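Local coordinates for iron-regulated outer membrane protein (Neisseria meningitidis, PDB 4B7O), which is a TonB-dependent transporter of the meningococcal outer membrane that takes up iron, probably as ferric-siderophore complexes, through a plugged beta-barrel, at residues F137-A142 with M271-R276; L143-S148 with T171-D176; V199-S204 with Y218-E223. All blocks are in the same frame, centred on the assembly; numbering follows the deposited sequence.

Interaction 1 of 3, residues F137-A142 with M271-R276; sequences FIVDPA and MEDQHR. Unlike the reference sequence in segment 271-276: Glu-272 (reference Lys).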
ATOM      1  N   PHE A 137       3.631   0.117  -6.641  1.00 40.75           N
ATOM      2  CA  PHE A 137       4.892   0.463  -5.946  1.00 42.24           C
ATOM      3  C   PHE A 137       4.689   0.586  -4.426  1.00 47.79           C
ATOM      4  O   PHE A 137       3.804   1.345  -3.975  1.00 44.61           O
ATOM      5  CB  PHE A 137       5.446   1.800  -6.493  1.00 38.42           C
ATOM      6  CG  PHE A 137       6.897   2.029  -6.163  1.00 43.20           C
ATOM      7  CD1 PHE A 137       7.294   2.566  -4.905  1.00 42.63           C
ATOM      8  CD2 PHE A 137       7.894   1.701  -7.094  1.00 39.99           C
ATOM      9  CE1 PHE A 137       8.653   2.740  -4.593  1.00 39.62           C
ATOM     10  CE2 PHE A 137       9.240   1.879  -6.783  1.00 38.72           C
ATOM     11  CZ  PHE A 137       9.625   2.401  -5.539  1.00 37.79           C
ATOM     12  N   ILE A 138       5.510  -0.123  -3.642  1.00 40.89           N
ATOM     13  CA  ILE A 138       5.442  -0.012  -2.208  1.00 39.83           C
ATOM     14  C   ILE A 138       6.639   0.723  -1.638  1.00 38.63           C
ATOM     15  O   ILE A 138       7.768   0.323  -1.860  1.00 43.01           O
ATOM     16  CB  ILE A 138       5.387  -1.381  -1.520  1.00 41.94           C
ATOM     17  CG1 ILE A 138       4.159  -2.161  -1.986  1.00 44.19           C
ATOM     18  CG2 ILE A 138       5.297  -1.129  -0.031  1.00 44.41           C
ATOM     19  CD1 ILE A 138       4.113  -3.638  -1.601  1.00 51.55           C
ATOM     20  N   VAL A 139       6.396   1.760  -0.845  1.00 42.43           N
ATOM     21  CA  VAL A 139       7.467   2.683  -0.375  1.00 40.68           C
ATOM     22  C   VAL A 139       8.535   2.021   0.519  1.00 40.76           C
ATOM     23  O   VAL A 139       8.303   0.993   1.143  1.00 41.09           O
ATOM     24  CB  VAL A 139       6.866   3.872   0.400  1.00 42.51           C
ATOM     25  CG1 VAL A 139       6.386   3.392   1.766  1.00 41.22           C
ATOM     26  CG2 VAL A 139       7.877   4.996   0.545  1.00 42.30           C
ATOM     27  N   ASP A 140       9.704   2.623   0.579  1.00 37.83           N
ATOM     28  CA  ASP A 140      10.808   1.992   1.238  1.00 41.23           C
ATOM     29  C   ASP A 140      10.846   2.555   2.667  1.00 39.56           C
ATOM     30  O   ASP A 140      10.927   3.752   2.867  1.00 41.22           O
ATOM     31  CB  ASP A 140      12.065   2.302   0.429  1.00 43.31           C
ATOM     32  CG  ASP A 140      13.340   2.064   1.206  1.00 50.30           C
ATOM     33  OD1 ASP A 140      13.353   1.158   2.065  1.00 49.70           O
ATOM     34  OD2 ASP A 140      14.330   2.820   0.994  1.00 49.90           O
ATOM     35  N   PRO A 141      10.776   1.692   3.664  1.00 37.75           N
ATOM     36  CA  PRO A 141      10.741   2.078   5.082  1.00 33.70           C
ATOM     37  C   PRO A 141      11.874   2.936   5.535  1.00 36.49           C
ATOM     38  O   PRO A 141      11.774   3.622   6.555  1.00 35.67           O
ATOM     39  CB  PRO A 141      10.814   0.731   5.829  1.00 33.97           C
ATOM     40  CG  PRO A 141      11.264  -0.277   4.799  1.00 38.05           C
ATOM     41  CD  PRO A 141      10.677   0.231   3.492  1.00 40.25           C
ATOM     42  N   ALA A 142      12.987   2.883   4.832  1.00 37.24           N
ATOM     43  CA  ALA A 142      14.072   3.782   5.180  1.00 40.42           C
ATOM     44  C   ALA A 142      13.626   5.263   5.239  1.00 38.05           C
ATOM     45  O   ALA A 142      14.108   6.040   6.021  1.00 38.89           O
ATOM     46  CB  ALA A 142      15.217   3.608   4.178  1.00 48.05           C
ATOM     47  N   MET A 271      11.081  13.598  -2.578  1.00 32.62           N
ATOM     48  CA  MET A 271      11.446  12.227  -2.332  1.00 37.00           C
ATOM     49  C   MET A 271      11.538  11.413  -3.627  1.00 40.39           C
ATOM     50  O   MET A 271      10.653  11.547  -4.475  1.00 39.09           O
ATOM     51  CB  MET A 271      10.398  11.618  -1.413  1.00 36.05           C
ATOM     52  CG  MET A 271      10.275  10.127  -1.475  1.00 45.43           C
ATOM     53  SD  MET A 271       9.105   9.644  -0.163  1.00 53.30           S
ATOM     54  CE  MET A 271       8.147   8.442  -1.120  1.00 61.91           C
ATOM     55  N   GLU A 272      12.570  10.559  -3.743  1.00 35.29           N
ATOM     56  CA  GLU A 272      12.626   9.543  -4.799  1.00 42.13           C
ATOM     57  C   GLU A 272      12.909   8.172  -4.263  1.00 40.30           C
ATOM     58  O   GLU A 272      13.750   8.024  -3.373  1.00 46.26           O
ATOM     59  CB  GLU A 272      13.745   9.815  -5.780  1.00 45.07           C
ATOM     60  CG  GLU A 272      13.558  11.126  -6.502  1.00 59.60           C
ATOM     61  CD  GLU A 272      13.856  11.051  -7.993  1.00 70.56           C
ATOM     62  OE1 GLU A 272      14.756  10.252  -8.444  1.00 66.53           O
ATOM     63  OE2 GLU A 272      13.172  11.840  -8.692  1.00 64.06           O
ATOM     64  N   ASP A 273      12.273   7.175  -4.853  1.00 36.38           N
ATOM     65  CA  ASP A 273      12.430   5.793  -4.463  1.00 36.47           C
ATOM     66  C   ASP A 273      12.584   5.043  -5.781  1.00 35.43           C
ATOM     67  O   ASP A 273      11.696   5.087  -6.624  1.00 36.76           O
ATOM     68  CB  ASP A 273      11.171   5.338  -3.744  1.00 37.31           C
ATOM     69  CG  ASP A 273      11.367   4.064  -2.945  1.00 46.45           C
ATOM     70  OD1 ASP A 273      12.173   3.184  -3.309  1.00 51.42           O
ATOM     71  OD2 ASP A 273      10.682   3.927  -1.918  1.00 56.61           O
ATOM     72  N   GLN A 274      13.695   4.368  -5.975  1.00 31.85           N
ATOM     73  CA  GLN A 274      13.975   3.815  -7.273  1.00 37.13           C
ATOM     74  C   GLN A 274      14.476   2.387  -7.228  1.00 38.94           C
ATOM     75  O   GLN A 274      15.335   2.073  -6.418  1.00 42.16           O
ATOM     76  CB  GLN A 274      14.980   4.676  -7.991  1.00 37.65           C
ATOM     77  CG  GLN A 274      15.341   4.114  -9.347  1.00 45.07           C
ATOM     78  CD  GLN A 274      16.113   5.131 -10.172  1.00 45.47           C
ATOM     79  OE1 GLN A 274      17.312   5.245 -10.051  1.00 50.49           O
ATOM     80  NE2 GLN A 274      15.424   5.860 -10.997  1.00 51.39           N
ATOM     81  N   HIS A 275      13.881   1.514  -8.023  1.00 34.03           N
ATOM     82  CA  HIS A 275      14.358   0.139  -8.149  1.00 38.91           C
ATOM     83  C   HIS A 275      15.003  -0.038  -9.494  1.00 42.83           C
ATOM     84  O   HIS A 275      14.419   0.350 -10.501  1.00 35.94           O
ATOM     85  CB  HIS A 275      13.204  -0.846  -8.127  1.00 38.20           C
ATOM     86  CG  HIS A 275      12.421  -0.819  -6.866  1.00 43.18           C
ATOM     87  ND1 HIS A 275      11.435  -1.678  -6.632  1.00 43.51           N
ATOM     88  CD2 HIS A 275      12.506   0.006  -5.743  1.00 42.20           C
ATOM     89  CE1 HIS A 275      10.906  -1.439  -5.441  1.00 38.76           C
ATOM     90  NE2 HIS A 275      11.557  -0.404  -4.895  1.00 45.73           N
ATOM     91  N   ARG A 276      16.180  -0.661  -9.530  1.00 39.42           N
ATOM     92  CA  ARG A 276      16.806  -0.953 -10.804  1.00 40.71           C
ATOM     93  C   ARG A 276      17.390  -2.354 -10.855  1.00 38.24           C
ATOM     94  O   ARG A 276      17.944  -2.850  -9.889  1.00 45.97           O
ATOM     95  CB  ARG A 276      17.813   0.129 -11.185  1.00 43.31           C
ATOM     96  CG  ARG A 276      18.872   0.382 -10.158  1.00 52.69           C
ATOM     97  CD  ARG A 276      18.989   1.849  -9.805  1.00 59.27           C
ATOM     98  NE  ARG A 276      20.091   2.430 -10.551  1.00 62.62           N
ATOM     99  CZ  ARG A 276      20.376   3.725 -10.580  1.00 66.34           C
ATOM    100  NH1 ARG A 276      19.669   4.588  -9.860  1.00 64.47           N
ATOM    101  NH2 ARG A 276      21.391   4.150 -11.313  1.00 69.67           N
TER
HETATM  102  O   HOH W   1      10.469   0.953  -2.237  1.00 44.81           O
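Phe-137 and Asp-273 bury the most surface here, and they meet edge-on: the ring presents its CE1 corner to the carboxylate, with Phe-137 CE1 3.4 Å from Asp-273 CG. The carboxylate lies at the rim of the ring, near its plane, and the two planes stand 80° apart. Such an edge suits an acid, because the ring hydrogens carry a slight positive charge where the face would offer electron density. With CG of Phe-137 anti to the backbone N (chi1 -163°), the ring is carried out to the strand and reaches past Asp-273 to His-275. There CE2 of Phe-137 sits over the centre of one face of the imidazole, although the planes are inclined at 40°, neither stacked nor perpendicular.

The two segments belong to different parts of a TonB-dependent transporter: 137-142 is a loop of the plug, whereas 271-276 ends strand 264-276 of the surrounding barrel, so this is plug packed against barrel wall. Asp-273 points from the wall toward the plug and uses OD2 twice. It accepts a weak, bent hydrogen bond from Asp-140 N at 3.0 Å, and makes a weak contact with a water that lies 2.8 Å from Ile-138 O. The same water lies at the edge of the His-275 ring, in its plane, 3.2 Å from His-275 NE2, and so bridges loop and strand in a buried setting. Asp-140 turns its own OD2 to Ser-250 of the adjacent barrel strand. Beside these polar groups, Val-139 CG2 touches Met-271 CE at 3.8 Å, the flexible thioether crossing the branched valine at about a right angle.

Interaction 2 of 3, residues L143-S148 with T171-D176; sequences LVKVVS and TVDAQD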
ATOM      1  N   LEU A 143      12.690   5.636   4.396  1.00 36.27           N
ATOM      2  CA  LEU A 143      12.252   6.987   4.316  1.00 39.44           C
ATOM      3  C   LEU A 143      11.209   7.393   5.383  1.00 40.39           C
ATOM      4  O   LEU A 143      11.017   8.581   5.666  1.00 39.96           O
ATOM      5  CB  LEU A 143      11.648   7.170   2.926  1.00 47.40           C
ATOM      6  CG  LEU A 143      12.605   7.074   1.718  1.00 46.91           C
ATOM      7  CD1 LEU A 143      11.754   7.099   0.464  1.00 55.91           C
ATOM      8  CD2 LEU A 143      13.627   8.198   1.686  1.00 42.03           C
ATOM      9  N   VAL A 144      10.531   6.418   5.964  1.00 36.67           N
ATOM     10  CA  VAL A 144       9.367   6.740   6.768  1.00 37.67           C
ATOM     11  C   VAL A 144       9.688   6.965   8.249  1.00 35.51           C
ATOM     12  O   VAL A 144      10.672   6.453   8.755  1.00 38.03           O
ATOM     13  CB  VAL A 144       8.256   5.697   6.561  1.00 34.40           C
ATOM     14  CG1 VAL A 144       8.134   5.397   5.083  1.00 33.56           C
ATOM     15  CG2 VAL A 144       8.558   4.431   7.339  1.00 35.97           C
ATOM     16  N   LYS A 145       8.857   7.725   8.947  1.00 37.13           N
ATOM     17  CA  LYS A 145       9.001   7.827  10.390  1.00 37.52           C
ATOM     18  C   LYS A 145       7.950   7.002  11.141  1.00 40.34           C
ATOM     19  O   LYS A 145       8.178   6.541  12.248  1.00 36.41           O
ATOM     20  CB  LYS A 145       8.971   9.262  10.850  1.00 36.64           C
ATOM     21  CG  LYS A 145       7.649   9.963  10.707  1.00 41.73           C
ATOM     22  CD  LYS A 145       7.577  11.103  11.721  1.00 44.86           C
ATOM     23  CE  LYS A 145       6.699  12.235  11.213  1.00 47.83           C
ATOM     24  NZ  LYS A 145       5.921  12.865  12.311  1.00 51.08           N
ATOM     25  N   VAL A 146       6.817   6.791  10.501  1.00 37.55           N
ATOM     26  CA  VAL A 146       5.716   6.190  11.134  1.00 37.47           C
ATOM     27  C   VAL A 146       4.946   5.477  10.015  1.00 36.07           C
ATOM     28  O   VAL A 146       4.875   6.000   8.907  1.00 35.01           O
ATOM     29  CB  VAL A 146       4.923   7.340  11.818  1.00 39.65           C
ATOM     30  CG1 VAL A 146       3.766   7.864  10.998  1.00 39.19           C
ATOM     31  CG2 VAL A 146       4.438   6.920  13.163  1.00 47.01           C
ATOM     32  N   VAL A 147       4.414   4.285  10.275  1.00 36.08           N
ATOM     33  CA  VAL A 147       3.453   3.602   9.371  1.00 33.89           C
ATOM     34  C   VAL A 147       2.190   3.235  10.159  1.00 34.75           C
ATOM     35  O   VAL A 147       2.306   2.687  11.244  1.00 32.14           O
ATOM     36  CB  VAL A 147       4.024   2.265   8.859  1.00 40.87           C
ATOM     37  CG1 VAL A 147       3.008   1.534   7.967  1.00 38.44           C
ATOM     38  CG2 VAL A 147       5.363   2.448   8.178  1.00 35.76           C
ATOM     39  N   SER A 148       1.002   3.550   9.625  1.00 40.19           N
ATOM     40  CA  SER A 148      -0.310   3.236  10.256  1.00 38.40           C
ATOM     41  C   SER A 148      -1.199   2.418   9.301  1.00 39.62           C
ATOM     42  O   SER A 148      -0.834   2.245   8.122  1.00 37.86           O
ATOM     43  CB  SER A 148      -1.050   4.501  10.676  1.00 39.08           C
ATOM     44  OG  SER A 148      -0.336   5.244  11.638  1.00 40.85           O
ATOM     45  N   THR A 171       6.801  10.548   6.114  1.00 34.22           N
ATOM     46  CA  THR A 171       8.226  10.522   5.899  1.00 36.46           C
ATOM     47  C   THR A 171       8.920  11.061   7.162  1.00 36.64           C
ATOM     48  O   THR A 171       8.311  11.774   7.945  1.00 38.60           O
ATOM     49  CB  THR A 171       8.621  11.289   4.608  1.00 36.65           C
ATOM     50  OG1 THR A 171       8.153  12.650   4.690  1.00 32.77           O
ATOM     51  CG2 THR A 171       8.015  10.607   3.382  1.00 31.73           C
ATOM     52  N   VAL A 172      10.177  10.715   7.355  1.00 31.52           N
ATOM     53  CA  VAL A 172      10.905  11.192   8.519  1.00 36.98           C
ATOM     54  C   VAL A 172      11.195  12.706   8.453  1.00 38.62           C
ATOM     55  O   VAL A 172      11.186  13.319   7.380  1.00 39.17           O
ATOM     56  CB  VAL A 172      12.181  10.325   8.737  1.00 38.04           C
ATOM     57  CG1 VAL A 172      12.953  10.216   7.457  1.00 34.46           C
ATOM     58  CG2 VAL A 172      13.062  10.920   9.820  1.00 46.80           C
ATOM     59  N   ASP A 173      11.408  13.286   9.628  1.00 43.10           N
ATOM     60  CA  ASP A 173      11.583  14.714   9.901  1.00 39.51           C
ATOM     61  C   ASP A 173      12.858  14.833  10.698  1.00 40.88           C
ATOM     62  O   ASP A 173      13.243  13.912  11.412  1.00 43.54           O
ATOM     63  CB  ASP A 173      10.501  15.140  10.906  1.00 44.45           C
ATOM     64  CG  ASP A 173       9.311  15.676  10.258  1.00 54.48           C
ATOM     65  OD1 ASP A 173       9.179  15.554   9.017  1.00 68.20           O
ATOM     66  OD2 ASP A 173       8.497  16.260  10.976  1.00 67.42           O
ATOM     67  N   ALA A 174      13.454  16.003  10.681  1.00 39.65           N
ATOM     68  CA  ALA A 174      14.646  16.266  11.439  1.00 37.17           C
ATOM     69  C   ALA A 174      14.395  15.988  12.903  1.00 40.59           C
ATOM     70  O   ALA A 174      15.262  15.450  13.594  1.00 43.55           O
ATOM     71  CB  ALA A 174      15.075  17.730  11.225  1.00 40.19           C
ATOM     72  N   GLN A 175      13.214  16.376  13.377  1.00 38.79           N
ATOM     73  CA  GLN A 175      12.818  16.231  14.780  1.00 38.78           C
ATOM     74  C   GLN A 175      12.931  14.754  15.249  1.00 39.80           C
ATOM     75  O   GLN A 175      13.452  14.481  16.320  1.00 41.91           O
ATOM     76  CB  GLN A 175      11.380  16.835  14.976  1.00 40.29           C
ATOM     77  CG  GLN A 175      10.773  16.762  16.381  1.00 54.54           C
ATOM     78  CD  GLN A 175      11.717  17.264  17.489  1.00 69.07           C
ATOM     79  OE1 GLN A 175      12.384  16.463  18.177  1.00 78.17           O
ATOM     80  NE2 GLN A 175      11.806  18.595  17.646  1.00 67.75           N
ATOM     81  N   ASP A 176      12.404  13.812  14.468  1.00 37.89           N
ATOM     82  CA  ASP A 176      12.566  12.395  14.753  1.00 39.28           C
ATOM     83  C   ASP A 176      14.022  11.905  14.696  1.00 42.48           C
ATOM     84  O   ASP A 176      14.413  11.051  15.523  1.00 40.53           O
ATOM     85  CB  ASP A 176      11.747  11.590  13.791  1.00 41.25           C
ATOM     86  CG  ASP A 176      10.348  12.114  13.669  1.00 54.95           C
ATOM     87  OD1 ASP A 176       9.701  12.376  14.734  1.00 55.34           O
ATOM     88  OD2 ASP A 176       9.897  12.272  12.496  1.00 60.48           O
TER
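Val-144 and Thr-171 face each other as an antiparallel non-hydrogen-bonded pair, their CA atoms 4.0 Å apart, and just beyond them Val-172 N donates to Leu-143 O at 2.8 Å, with an N-H...O angle of 159°. The same carbonyl oxygen receives a CA-H...O contact from Thr-171 CA at 3.4 Å, so Leu-143 O is approached by two successive residues. The side chains of the bridged pair diverge. Pairing goes on through a classic beta bulge, Lys-145 and Val-146 both facing Lys-170, as the chain turns a corner at Lys-145; past Val-172 the other chain leaves for helix 174-177.

Lys-145 has the most surface buried by the contact. Its CG sits between the backbone N and the carbonyl carbon (chi1 69°), which swings the aliphatic chain back across the other segment. CB packs on Val-172, 3.6 Å from Val-172 CA, and CG lies 3.4 Å from Thr-171 O. A long lysine suits this place because its methylenes cover backbone while the amine stays near an acid: Lys-145 NZ is 4.5 Å from Asp-173 OD2, too far for a salt bridge, so any attraction is probably loose. Val-172 touches with its CG1 branch (chi1 50°), 3.1 Å from Leu-143 O, and valine thus gives this carbonyl an apolar cover beside its N-H bond.

Asp-173, the N-cap residue of helix 174-177, gives OD1 to Lys-254 of the barrel, which also binds Thr-171 OG1. Strand 144-150 lies between strands 67-73 and 166-171 in the four-stranded plug sheet, while Leu-143, Thr-171 and Val-172 pack on Leu-252 of barrel strand 246-259.

Interaction 3 of 3, residues V199-S204 with Y218-E223; sequences VSYGAS and YNRNDE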
ATOM      1  N   VAL A 199      23.403  -6.155   0.629  1.00 36.81           N
ATOM      2  CA  VAL A 199      24.062  -5.247   1.531  1.00 37.59           C
ATOM      3  C   VAL A 199      23.398  -3.894   1.404  1.00 39.42           C
ATOM      4  O   VAL A 199      23.031  -3.477   0.316  1.00 39.60           O
ATOM      5  CB  VAL A 199      25.570  -5.108   1.219  1.00 38.94           C
ATOM      6  CG1 VAL A 199      26.159  -6.448   0.754  1.00 34.83           C
ATOM      7  CG2 VAL A 199      25.799  -4.050   0.170  1.00 36.63           C
ATOM      8  N   SER A 200      23.231  -3.190   2.511  1.00 42.80           N
ATOM      9  CA  SER A 200      22.578  -1.884   2.395  1.00 49.63           C
ATOM     10  C   SER A 200      23.320  -0.866   3.212  1.00 46.17           C
ATOM     11  O   SER A 200      24.102  -1.226   4.082  1.00 47.92           O
ATOM     12  CB  SER A 200      21.106  -1.958   2.805  1.00 44.27           C
ATOM     13  OG  SER A 200      21.008  -2.305   4.171  1.00 46.16           O
ATOM     14  N   TYR A 201      23.091   0.404   2.923  1.00 42.69           N
ATOM     15  CA  TYR A 201      23.736   1.462   3.682  1.00 37.40           C
ATOM     16  C   TYR A 201      23.013   2.721   3.416  1.00 36.06           C
ATOM     17  O   TYR A 201      22.278   2.811   2.430  1.00 32.00           O
ATOM     18  CB  TYR A 201      25.212   1.616   3.322  1.00 36.76           C
ATOM     19  CG  TYR A 201      25.484   1.890   1.876  1.00 33.80           C
ATOM     20  CD1 TYR A 201      25.556   0.831   0.967  1.00 37.80           C
ATOM     21  CD2 TYR A 201      25.715   3.200   1.410  1.00 34.28           C
ATOM     22  CE1 TYR A 201      25.799   1.051  -0.389  1.00 43.48           C
ATOM     23  CE2 TYR A 201      25.979   3.440   0.052  1.00 41.18           C
ATOM     24  CZ  TYR A 201      25.997   2.350  -0.834  1.00 43.46           C
ATOM     25  OH  TYR A 201      26.258   2.511  -2.153  1.00 46.08           O
ATOM     26  N   GLY A 202      23.247   3.706   4.281  1.00 35.11           N
ATOM     27  CA  GLY A 202      22.554   4.944   4.161  1.00 34.83           C
ATOM     28  C   GLY A 202      23.172   5.993   5.026  1.00 34.47           C
ATOM     29  O   GLY A 202      23.893   5.691   5.944  1.00 37.04           O
ATOM     30  N   ALA A 203      22.884   7.242   4.705  1.00 34.29           N
ATOM     31  CA  ALA A 203      23.371   8.324   5.501  1.00 36.47           C
ATOM     32  C   ALA A 203      22.328   9.439   5.544  1.00 38.17           C
ATOM     33  O   ALA A 203      21.590   9.724   4.573  1.00 37.23           O
ATOM     34  CB  ALA A 203      24.651   8.847   4.921  1.00 36.05           C
ATOM     35  N   SER A 204      22.261  10.088   6.682  1.00 37.14           N
ATOM     36  CA  SER A 204      21.388  11.212   6.785  1.00 40.38           C
ATOM     37  C   SER A 204      22.063  12.396   7.485  1.00 37.91           C
ATOM     38  O   SER A 204      22.888  12.185   8.392  1.00 38.16           O
ATOM     39  CB  SER A 204      20.098  10.783   7.490  1.00 43.02           C
ATOM     40  OG  SER A 204      19.148  11.811   7.299  1.00 53.74           O
ATOM     41  N   TYR A 218      19.787   9.734   2.311  1.00 36.99           N
ATOM     42  CA  TYR A 218      20.090   8.864   1.216  1.00 38.26           C
ATOM     43  C   TYR A 218      20.151   7.409   1.704  1.00 37.56           C
ATOM     44  O   TYR A 218      20.734   7.135   2.756  1.00 38.15           O
ATOM     45  CB  TYR A 218      21.457   9.258   0.634  1.00 42.61           C
ATOM     46  CG  TYR A 218      21.873   8.312  -0.460  1.00 52.10           C
ATOM     47  CD1 TYR A 218      21.232   8.337  -1.718  1.00 53.64           C
ATOM     48  CD2 TYR A 218      22.865   7.364  -0.245  1.00 57.16           C
ATOM     49  CE1 TYR A 218      21.584   7.452  -2.726  1.00 55.61           C
ATOM     50  CE2 TYR A 218      23.235   6.481  -1.262  1.00 60.79           C
ATOM     51  CZ  TYR A 218      22.587   6.535  -2.498  1.00 56.22           C
ATOM     52  OH  TYR A 218      22.951   5.655  -3.488  1.00 61.44           O
ATOM     53  N   ASN A 219      19.638   6.475   0.923  1.00 34.07           N
ATOM     54  CA  ASN A 219      19.682   5.079   1.327  1.00 35.79           C
ATOM     55  C   ASN A 219      19.803   4.155   0.134  1.00 36.75           C
ATOM     56  O   ASN A 219      19.112   4.304  -0.884  1.00 34.41           O
ATOM     57  CB  ASN A 219      18.445   4.695   2.154  1.00 42.30           C
ATOM     58  CG  ASN A 219      18.758   3.633   3.203  1.00 58.20           C
ATOM     59  OD1 ASN A 219      18.627   2.394   2.964  1.00 63.08           O
ATOM     60  ND2 ASN A 219      19.209   4.103   4.381  1.00 51.05           N
ATOM     61  N   ARG A 220      20.673   3.175   0.236  1.00 33.43           N
ATOM     62  CA  ARG A 220      20.724   2.251  -0.842  1.00 36.20           C
ATOM     63  C   ARG A 220      20.675   0.849  -0.336  1.00 36.62           C
ATOM     64  O   ARG A 220      21.196   0.550   0.701  1.00 40.43           O
ATOM     65  CB  ARG A 220      21.918   2.500  -1.725  1.00 37.63           C
ATOM     66  CG  ARG A 220      22.369   1.263  -2.466  1.00 45.65           C
ATOM     67  CD  ARG A 220      23.516   1.603  -3.378  1.00 44.24           C
ATOM     68  NE  ARG A 220      23.652   0.695  -4.519  1.00 48.55           N
ATOM     69  CZ  ARG A 220      24.801   0.084  -4.838  1.00 50.79           C
ATOM     70  NH1 ARG A 220      25.883   0.272  -4.076  1.00 43.34           N
ATOM     71  NH2 ARG A 220      24.874  -0.719  -5.903  1.00 42.38           N
ATOM     72  N   ASN A 221      19.971  -0.011  -1.048  1.00 36.93           N
ATOM     73  CA  ASN A 221      19.922  -1.388  -0.665  1.00 39.90           C
ATOM     74  C   ASN A 221      20.119  -2.264  -1.885  1.00 39.79           C
ATOM     75  O   ASN A 221      19.275  -2.298  -2.790  1.00 37.81           O
ATOM     76  CB  ASN A 221      18.625  -1.730   0.055  1.00 41.96           C
ATOM     77  CG  ASN A 221      18.494  -3.227   0.339  1.00 47.20           C
ATOM     78  OD1 ASN A 221      19.491  -3.975   0.481  1.00 46.99           O
ATOM     79  ND2 ASN A 221      17.257  -3.682   0.414  1.00 48.74           N
ATOM     80  N   ASP A 222      21.257  -2.944  -1.933  1.00 37.44           N
ATOM     81  CA  ASP A 222      21.569  -3.666  -3.138  1.00 43.06           C
ATOM     82  C   ASP A 222      21.315  -5.143  -2.979  1.00 39.68           C
ATOM     83  O   ASP A 222      22.017  -5.830  -2.265  1.00 41.61           O
ATOM     84  CB  ASP A 222      23.011  -3.408  -3.535  1.00 49.60           C
ATOM     85  CG  ASP A 222      23.350  -4.035  -4.867  1.00 59.95           C
ATOM     86  OD1 ASP A 222      22.404  -4.432  -5.591  1.00 61.88           O
ATOM     87  OD2 ASP A 222      24.564  -4.143  -5.175  1.00 65.21           O
ATOM     88  N   GLU A 223      20.278  -5.676  -3.579  1.00 38.17           N
ATOM     89  CA  GLU A 223      20.033  -7.079  -3.218  1.00 41.65           C
ATOM     90  C   GLU A 223      20.243  -8.024  -4.377  1.00 40.28           C
ATOM     91  O   GLU A 223      19.753  -7.774  -5.450  1.00 43.33           O
ATOM     92  CB  GLU A 223      18.631  -7.271  -2.645  1.00 43.11           C
ATOM     93  CG  GLU A 223      18.326  -6.524  -1.350  1.00 41.95           C
ATOM     94  CD  GLU A 223      16.844  -6.595  -0.997  1.00 50.86           C
ATOM     95  OE1 GLU A 223      16.017  -6.370  -1.929  1.00 54.05           O
ATOM     96  OE2 GLU A 223      16.502  -6.893   0.186  1.00 50.82           O
TER
HETATM   97  O   HOH W   2      25.647   5.006  -4.055  1.00 58.82           O
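Tyr-201 lies across Arg-220, its hydrogen-bonded neighbour on the adjacent strand. Arg-220 CB sits over one face of the tyrosine ring, offset toward the rim and 4.2 Å above its plane. CG, anti to the backbone N, continues beside the ring near Tyr-201 CE1. CD comes closer to the phenol end, 3.1 Å from Tyr-201 OH. NE turns to Asp-247 on the next strand in a salt bridge. At the tip, NH1 donates to Tyr-201 OH at 3.0 Å, while NH2 lies 3.5 Å from Asp-222 OD2 in a purely electrostatic pairing; that carboxylate oxygen also forms a salt bridge with Lys-224. NH1 lies at the edge of the ring and the phenol end at the edge of the guanidinium, so the flat groups meet edge to edge, their planes 85° apart. Arginine fits here by combining a long apolar shaft for the ring with several donors for the groups beyond.

Strands 198-209 and 212-223 form one antiparallel hairpin of the transporter's barrel, with their short segments running at 179°. Paired backbone bonds join Val-199 to Asp-222, Tyr-201 to Arg-220 and Ala-203 to Tyr-218; Arg-220 N to Tyr-201 O is the shortest at 2.7 Å and almost straight at 176°. Tyr-218 shares the face of Tyr-201 and Arg-220, and one water links the two phenols, 2.8 Å from Tyr-218 OH and 3.2 Å from Tyr-201 OH. The other face carries Ser-200, Asn-219 and Asn-221. There Gly-202, lacking a side chain, leaves room for the Asn-219 amide, whose ND2 packs 3.5 Å from Gly-202 CA.

How the interactions relate
Along the chain interaction 2 closes first and interaction 3 follows; both fall between the two segments of interaction 1, which spans the longest separation. Interaction 1 joins plug to barrel, interaction 2 lies at the ends of the two central strands of the plug sheet, where the chain leaves for helix 174-177, and interaction 3 is within the barrel wall. The centres of interactions 1 and 2 are 14 Å apart, yet Met-271 packs on both Leu-143 and Thr-171. Interactions 1 and 3 are 11 Å apart, meeting where Ala-142 touches Asn-219; barrel strand 246-259 runs between strands 212-223 and 264-276. Residues 137-143, with 171-173, thus pack the plug against barrel strands 246-259 and 264-276.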